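Local coordinates for protein ribokinase RBSK (Mycobacterium tuberculosis, PDB 3GO6) that probably phosphorylates D-ribose at O-5, using ATP and a divalent metal ion, to give D-ribose 5-phosphate, at residues V25-M30 / Q150-V155. Residues are numbered along the deposited sequence; the frame is centred on the assembly and turned at random.
Sequences VGSVNM and QLEIPV. With RIB (alpha-D-ribofuranose), chain C.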
loop_
_atom_site.group_PDB
_atom_site.type_symbol
_atom_site.label_atom_id
_atom_site.label_comp_id
_atom_site.label_asym_id
_atom_site.label_seq_id
_atom_site.Cartn_x
_atom_site.Cartn_y
_atom_site.Cartn_z
ATOM N N VAL A 25 -25.221 -4.128 1.188
ATOM C CA VAL A 25 -25.029 -2.723 0.834
ATOM C C VAL A 25 -23.749 -2.301 1.554
ATOM O O VAL A 25 -23.695 -2.279 2.788
ATOM C CB VAL A 25 -26.248 -1.836 1.257
ATOM C CG1 VAL A 25 -25.948 -0.333 1.057
ATOM C CG2 VAL A 25 -27.508 -2.214 0.464
ATOM N N GLY A 26 -22.701 -2.011 0.793
ATOM C CA GLY A 26 -21.395 -1.809 1.422
ATOM C C GLY A 26 -20.288 -1.497 0.453
ATOM O O GLY A 26 -20.544 -1.037 -0.678
ATOM N N SER A 27 -19.057 -1.739 0.896
ATOM C CA SER A 27 -17.890 -1.217 0.219
ATOM C C SER A 27 -17.152 -2.247 -0.620
ATOM O O SER A 27 -17.216 -3.455 -0.369
ATOM C CB SER A 27 -16.922 -0.660 1.258
ATOM O OG SER A 27 -16.688 -1.675 2.209
ATOM N N VAL A 28 -16.442 -1.744 -1.620
ATOM C CA VAL A 28 -15.615 -2.577 -2.489
ATOM C C VAL A 28 -14.316 -1.805 -2.724
ATOM O O VAL A 28 -14.339 -0.642 -3.126
ATOM C CB VAL A 28 -16.363 -2.992 -3.819
ATOM C CG1 VAL A 28 -16.911 -1.746 -4.604
ATOM C CG2 VAL A 28 -15.482 -3.913 -4.710
ATOM N N ASN A 29 -13.182 -2.453 -2.435
ATOM C CA ASN A 29 -11.871 -1.805 -2.435
ATOM C C ASN A 29 -10.918 -2.711 -3.175
ATOM O O ASN A 29 -11.089 -3.925 -3.138
ATOM C CB ASN A 29 -11.298 -1.690 -0.994
ATOM C CG ASN A 29 -12.172 -0.878 -0.061
ATOM O OD1 ASN A 29 -12.692 0.166 -0.437
ATOM N ND2 ASN A 29 -12.342 -1.365 1.181
ATOM N N MET A 30 -9.900 -2.147 -3.814
ATOM C CA MET A 30 -8.730 -2.961 -4.185
ATOM C C MET A 30 -7.777 -3.059 -2.971
ATOM O O MET A 30 -7.449 -2.045 -2.366
ATOM C CB MET A 30 -8.016 -2.355 -5.399
ATOM C CG MET A 30 -6.893 -3.238 -5.944
ATOM S SD MET A 30 -7.501 -4.726 -6.766
ATOM C CE MET A 30 -8.452 -4.044 -8.149
ATOM N N GLN A 150 -22.277 -2.583 6.314
ATOM C CA GLN A 150 -21.129 -2.229 7.171
ATOM C C GLN A 150 -20.916 -0.733 7.033
ATOM O O GLN A 150 -21.702 -0.059 6.366
ATOM C CB GLN A 150 -19.815 -2.977 6.812
ATOM C CG GLN A 150 -20.008 -4.370 6.180
ATOM C CD GLN A 150 -20.515 -4.283 4.726
ATOM O OE1 GLN A 150 -20.223 -3.314 4.023
ATOM N NE2 GLN A 150 -21.271 -5.287 4.288
ATOM N N LEU A 151 -19.863 -0.219 7.665
ATOM C CA LEU A 151 -19.771 1.212 7.899
ATOM C C LEU A 151 -18.629 1.934 7.180
ATOM O O LEU A 151 -18.255 3.047 7.586
ATOM C CB LEU A 151 -19.758 1.495 9.420
ATOM C CG LEU A 151 -20.803 0.775 10.303
ATOM C CD1 LEU A 151 -20.630 1.139 11.776
ATOM C CD2 LEU A 151 -22.229 1.077 9.853
ATOM N N GLU A 152 -18.086 1.345 6.105
ATOM C CA GLU A 152 -17.117 2.091 5.275
ATOM C C GLU A 152 -17.830 3.043 4.304
ATOM O O GLU A 152 -17.262 4.058 3.877
ATOM C CB GLU A 152 -16.181 1.158 4.495
ATOM C CG GLU A 152 -15.371 0.169 5.374
ATOM C CD GLU A 152 -14.399 -0.689 4.535
ATOM O OE1 GLU A 152 -14.470 -0.664 3.270
ATOM O OE2 GLU A 152 -13.539 -1.361 5.139
ATOM N N ILE A 153 -19.066 2.700 3.952
ATOM C CA ILE A 153 -19.946 3.588 3.204
ATOM C C ILE A 153 -20.559 4.609 4.212
ATOM O O ILE A 153 -20.455 4.409 5.426
ATOM C CB ILE A 153 -21.070 2.763 2.530
ATOM C CG1 ILE A 153 -21.877 1.970 3.592
ATOM C CG2 ILE A 153 -20.467 1.819 1.472
ATOM C CD1 ILE A 153 -23.197 1.361 3.077
ATOM N N PRO A 154 -21.200 5.690 3.714
ATOM C CA PRO A 154 -21.860 6.633 4.633
ATOM C C PRO A 154 -22.852 5.925 5.559
ATOM O O PRO A 154 -23.655 5.107 5.099
ATOM C CB PRO A 154 -22.600 7.586 3.686
ATOM C CG PRO A 154 -21.750 7.560 2.407
ATOM C CD PRO A 154 -21.342 6.102 2.297
ATOM N N VAL A 155 -22.796 6.220 6.858
ATOM C CA VAL A 155 -23.746 5.593 7.786
ATOM C C VAL A 155 -25.196 5.921 7.391
ATOM O O VAL A 155 -26.080 5.078 7.518
ATOM C CB VAL A 155 -23.446 5.907 9.283
ATOM C CG1 VAL A 155 -24.430 5.148 10.188
ATOM C CG2 VAL A 155 -22.027 5.471 9.631
HETATM O O5 RIB C . -12.212 -7.099 6.359
HETATM C C5 RIB C . -11.132 -6.938 5.411
HETATM C C4 RIB C . -11.536 -5.877 4.371
HETATM O O4 RIB C . -11.549 -4.591 5.022
HETATM C C3 RIB C . -10.534 -5.726 3.240
HETATM O O3 RIB C . -10.886 -6.446 2.031
HETATM C C2 RIB C . -10.433 -4.227 3.030
HETATM O O2 RIB C . -10.828 -3.845 1.707
HETATM C C1 RIB C . -11.284 -3.552 4.095
HETATM O O1 RIB C . -12.539 -3.095 3.573
HETATM O O HOH W 1 -18.874 -0.951 4.126
HETATM O O HOH W 2 -14.315 1.515 1.416
#
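Glu152 OE1 accepts hydrogen bonds from two side chains of 25-30 and from a water. Ser27 OG donates to Glu152 OE1 over 2.7 Å. It comes from above the carboxylate, 54° out of its plane. Asn29 ND2 reaches Glu152 OE1 at 3.1 Å on the syn side, close to the carboxylate plane, and the bond also runs nearly in the amide plane. The amide and carboxylate planes are 26° apart. That water also donates to Asn29 OD1. The other carboxylate oxygen, Glu152 OE2, takes a short bond of 2.5 Å from ribose O1. With both oxygens held, the rotation of the carboxylate is restrained. Asn29 ND2 also donates to ribose O2, 3.0 Å away and almost straight. Residues 26-28 join strand 21-25 of the large sheet to strand 29-35 of the smaller four-stranded sheet, the lid of the PfkB fold. Loop 150-154 follows the neighbouring strand 146-149. Asn29 and Glu152 line the sugar pocket where core and lid meet. Asp31, Asn61 and Asp248 bind the same sugar. On the backbone side of Glu152, another water donates to Ser27 OG and Gln150 OE1 and accepts from Glu152 N. Gln150 OE1 lies 3.2 Å from Gly26 CA, while Gln150 NE2 bonds to Gln62. Ile153 CG2 packs on the Gly26 backbone. Ile153 CD1 meets Val25 CG1 at 3.8 Å, the side chains crossing at about a right angle.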